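Local structure of putative cytosine/guanine deaminase (Unidentified, 2PAJ) at residues Glu349-Gln357 and Ala381-Trp389. The protein catalyses the zinc-dependent hydrolytic deamination of 2-amino-4-hydroxypteridines such as isoxanthopterin, releasing ammonium and leaving the 2,4-dihydroxypteridine. Sequence-based numbering, arbitrary orientation.
Sequences EVHMTWLAQ and ASIAEVIHW
Two helices on the outside of the amidohydrolase TIM barrel, 346-359 and 383-398, pack here largely through Trp-354, Val-386, Ile-383 and Trp-389; the axes of 349-357 and 383-389 come within 9.9 Å, their directions 136° apart. Val-386 sits in the middle: its CG1 lies 4.1 Å from Val-350 CG1 and close to Thr-353, while CG2 meets the rim of the Trp-354 indole near the ring plane. Trp-354 has CG anti to its own backbone N (chi1 -180°), which swings the indole toward the start of the second helix. There Ile-383 crosses it, with CG1 over one face of the five-membered ring, 4.2 Å from its centroid, and Ile-383 CD1 lies 3.6 Å from Trp-354 NE1. Arg-358 adds a cation-pi contact to the same indole.

On the other flank Trp-389 offers its six-membered ring edge-on: Thr-353 CG2 lies in the ring plane, 3.9 Å from Trp-389 CE3, and Gln-357 CG comes to Trp-389 CZ3 at 4.0 Å. One torsion (chi1 -49°) turns Thr-353 CG2 to Trp-389 and leaves OG1 to bond Glu-349 O. At the open end the Ala-381 methyl rests against Gln-357 CB and carbonyl O. Behind, Ile-333 of strand 331-333 touches Val-350, Thr-353 and Trp-389. Ser-382 OG caps the second helix, accepting from Glu-385 N. The side chain of Thr-353 is about 12 Å from those of zinc ligands Asp-336 and His-76.

Since the segments meet mostly through aliphatic groups and indole rings, without a hydrogen bond between them, apolar burial probably carries the contact.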
loop_
_atom_site.group_PDB
_atom_site.type_symbol
_atom_site.label_atom_id
_atom_site.label_comp_id
_atom_site.label_asym_id
_atom_site.label_seq_id
_atom_site.Cartn_x
_atom_site.Cartn_y
_atom_site.Cartn_z
ATOM N N GLU A 349 -2.481 -10.441 -4.134
ATOM C CA GLU A 349 -3.584 -9.858 -3.377
ATOM C C GLU A 349 -4.789 -9.528 -4.226
ATOM O O GLU A 349 -5.925 -9.832 -3.870
ATOM C CB GLU A 349 -3.108 -8.595 -2.646
ATOM C CG GLU A 349 -2.605 -8.853 -1.234
ATOM C CD GLU A 349 -3.723 -9.286 -0.295
ATOM O OE1 GLU A 349 -4.806 -8.664 -0.327
ATOM O OE2 GLU A 349 -3.527 -10.231 0.490
ATOM N N VAL A 350 -4.532 -8.895 -5.355
ATOM C CA VAL A 350 -5.586 -8.517 -6.277
ATOM C C VAL A 350 -6.260 -9.770 -6.858
ATOM O O VAL A 350 -7.469 -9.798 -7.096
ATOM C CB VAL A 350 -4.982 -7.612 -7.374
ATOM C CG1 VAL A 350 -5.728 -7.735 -8.675
ATOM C CG2 VAL A 350 -4.999 -6.177 -6.884
ATOM N N HIS A 351 -5.472 -10.821 -7.050
ATOM C CA HIS A 351 -5.983 -12.072 -7.579
ATOM C C HIS A 351 -6.949 -12.719 -6.595
ATOM O O HIS A 351 -8.003 -13.233 -6.974
ATOM C CB HIS A 351 -4.829 -13.021 -7.842
ATOM C CG HIS A 351 -5.230 -14.269 -8.557
ATOM N ND1 HIS A 351 -4.616 -15.481 -8.339
ATOM C CD2 HIS A 351 -6.153 -14.484 -9.523
ATOM C CE1 HIS A 351 -5.138 -16.389 -9.140
ATOM N NE2 HIS A 351 -6.072 -15.811 -9.869
ATOM N N MET A 352 -6.567 -12.701 -5.327
ATOM C CA MET A 352 -7.376 -13.276 -4.267
ATOM C C MET A 352 -8.648 -12.455 -4.061
ATOM O O MET A 352 -9.712 -12.999 -3.761
ATOM C CB MET A 352 -6.561 -13.324 -2.969
ATOM C CG MET A 352 -7.271 -13.981 -1.784
ATOM S SD MET A 352 -7.515 -15.757 -1.932
ATOM C CE MET A 352 -9.252 -15.838 -2.292
ATOM N N THR A 353 -8.525 -11.141 -4.222
ATOM C CA THR A 353 -9.646 -10.229 -4.062
ATOM C C THR A 353 -10.708 -10.531 -5.108
ATOM O O THR A 353 -11.890 -10.664 -4.793
ATOM C CB THR A 353 -9.188 -8.784 -4.236
ATOM O OG1 THR A 353 -8.035 -8.555 -3.430
ATOM C CG2 THR A 353 -10.279 -7.824 -3.815
ATOM N N TRP A 354 -10.274 -10.633 -6.357
ATOM C CA TRP A 354 -11.185 -10.923 -7.449
ATOM C C TRP A 354 -11.869 -12.278 -7.293
ATOM O O TRP A 354 -13.084 -12.382 -7.449
ATOM C CB TRP A 354 -10.438 -10.877 -8.777
ATOM C CG TRP A 354 -11.302 -11.160 -9.969
ATOM C CD1 TRP A 354 -12.383 -10.435 -10.409
ATOM C CD2 TRP A 354 -11.145 -12.242 -10.886
ATOM N NE1 TRP A 354 -12.902 -11.007 -11.543
ATOM C CE2 TRP A 354 -12.165 -12.115 -11.860
ATOM C CE3 TRP A 354 -10.245 -13.311 -10.975
ATOM C CZ2 TRP A 354 -12.307 -13.013 -12.923
ATOM C CZ3 TRP A 354 -10.384 -14.204 -12.022
ATOM C CH2 TRP A 354 -11.417 -14.050 -12.991
ATOM N N LEU A 355 -11.092 -13.315 -6.987
ATOM C CA LEU A 355 -11.654 -14.655 -6.819
ATOM C C LEU A 355 -12.705 -14.700 -5.733
ATOM O O LEU A 355 -13.760 -15.303 -5.908
ATOM C CB LEU A 355 -10.560 -15.675 -6.509
ATOM C CG LEU A 355 -9.641 -16.072 -7.671
ATOM C CD1 LEU A 355 -8.659 -17.131 -7.210
ATOM C CD2 LEU A 355 -10.466 -16.605 -8.824
ATOM N N ALA A 356 -12.412 -14.064 -4.605
ATOM C CA ALA A 356 -13.344 -14.025 -3.490
ATOM C C ALA A 356 -14.614 -13.268 -3.873
ATOM O O ALA A 356 -15.700 -13.579 -3.383
ATOM C CB ALA A 356 -12.692 -13.376 -2.309
ATOM N N GLN A 357 -14.485 -12.275 -4.750
ATOM C CA GLN A 357 -15.644 -11.505 -5.195
ATOM C C GLN A 357 -16.460 -12.284 -6.240
ATOM O O GLN A 357 -17.631 -11.972 -6.494
ATOM C CB GLN A 357 -15.205 -10.151 -5.773
ATOM C CG GLN A 357 -14.505 -9.239 -4.763
ATOM C CD GLN A 357 -15.131 -9.294 -3.364
ATOM O OE1 GLN A 357 -16.341 -9.123 -3.204
ATOM N NE2 GLN A 357 -14.295 -9.530 -2.344
ATOM N N ALA A 381 -18.785 -7.627 -9.443
ATOM C CA ALA A 381 -17.426 -8.003 -9.056
ATOM C C ALA A 381 -16.506 -8.203 -10.276
ATOM O O ALA A 381 -15.900 -9.260 -10.456
ATOM C CB ALA A 381 -17.466 -9.276 -8.202
ATOM N N SER A 382 -16.402 -7.160 -11.094
ATOM C CA SER A 382 -15.590 -7.188 -12.301
ATOM C C SER A 382 -14.106 -6.982 -12.017
ATOM O O SER A 382 -13.707 -6.714 -10.884
ATOM C CB SER A 382 -16.086 -6.107 -13.264
ATOM O OG SER A 382 -16.169 -4.855 -12.613
ATOM N N ILE A 383 -13.293 -7.126 -13.059
ATOM C CA ILE A 383 -11.858 -6.923 -12.947
ATOM C C ILE A 383 -11.609 -5.428 -12.754
ATOM O O ILE A 383 -10.723 -5.041 -12.001
ATOM C CB ILE A 383 -11.105 -7.407 -14.230
ATOM C CG1 ILE A 383 -11.065 -8.938 -14.279
ATOM C CG2 ILE A 383 -9.683 -6.838 -14.272
ATOM C CD1 ILE A 383 -12.347 -9.569 -14.768
ATOM N N ALA A 384 -12.397 -4.598 -13.437
ATOM C CA ALA A 384 -12.268 -3.145 -13.344
ATOM C C ALA A 384 -12.615 -2.726 -11.931
ATOM O O ALA A 384 -11.991 -1.851 -11.344
ATOM C CB ALA A 384 -13.208 -2.468 -14.329
ATOM N N GLU A 385 -13.636 -3.375 -11.403
ATOM C CA GLU A 385 -14.131 -3.142 -10.061
ATOM C C GLU A 385 -12.969 -3.261 -9.086
ATOM O O GLU A 385 -12.755 -2.405 -8.241
ATOM C CB GLU A 385 -15.174 -4.207 -9.769
ATOM C CG GLU A 385 -16.430 -3.733 -9.097
ATOM C CD GLU A 385 -16.241 -3.588 -7.623
ATOM O OE1 GLU A 385 -17.252 -3.572 -6.884
ATOM O OE2 GLU A 385 -15.067 -3.482 -7.215
ATOM N N VAL A 386 -12.215 -4.338 -9.225
ATOM C CA VAL A 386 -11.069 -4.607 -8.374
ATOM C C VAL A 386 -9.857 -3.733 -8.696
ATOM O O VAL A 386 -9.121 -3.328 -7.800
ATOM C CB VAL A 386 -10.688 -6.090 -8.487
ATOM C CG1 VAL A 386 -9.488 -6.404 -7.620
ATOM C CG2 VAL A 386 -11.887 -6.945 -8.096
ATOM N N ILE A 387 -9.647 -3.444 -9.975
ATOM C CA ILE A 387 -8.522 -2.612 -10.371
ATOM C C ILE A 387 -8.702 -1.238 -9.751
ATOM O O ILE A 387 -7.737 -0.551 -9.445
ATOM C CB ILE A 387 -8.421 -2.482 -11.914
ATOM C CG1 ILE A 387 -8.005 -3.819 -12.531
ATOM C CG2 ILE A 387 -7.403 -1.418 -12.283
ATOM C CD1 ILE A 387 -7.980 -3.808 -14.050
ATOM N N HIS A 388 -9.950 -0.843 -9.558
ATOM C CA HIS A 388 -10.243 0.449 -8.964
ATOM C C HIS A 388 -9.789 0.442 -7.519
ATOM O O HIS A 388 -9.095 1.353 -7.073
ATOM C CB HIS A 388 -11.741 0.741 -9.011
ATOM C CG HIS A 388 -12.082 2.124 -8.577
ATOM N ND1 HIS A 388 -12.999 2.389 -7.584
ATOM C CD2 HIS A 388 -11.600 3.321 -8.978
ATOM C CE1 HIS A 388 -13.066 3.693 -7.390
ATOM N NE2 HIS A 388 -12.226 4.279 -8.223
ATOM N N TRP A 389 -10.195 -0.595 -6.793
ATOM C CA TRP A 389 -9.841 -0.743 -5.388
ATOM C C TRP A 389 -8.335 -0.723 -5.178
ATOM O O TRP A 389 -7.845 -0.098 -4.242
ATOM C CB TRP A 389 -10.404 -2.051 -4.843
ATOM C CG TRP A 389 -11.884 -2.076 -4.758
ATOM C CD1 TRP A 389 -12.724 -1.000 -4.779
ATOM C CD2 TRP A 389 -12.714 -3.222 -4.523
ATOM N NE1 TRP A 389 -14.023 -1.394 -4.563
ATOM C CE2 TRP A 389 -14.051 -2.754 -4.397
ATOM C CE3 TRP A 389 -12.462 -4.598 -4.394
ATOM C CZ2 TRP A 389 -15.139 -3.617 -4.151
ATOM C CZ3 TRP A 389 -13.537 -5.453 -4.148
ATOM C CH2 TRP A 389 -14.862 -4.955 -4.026
#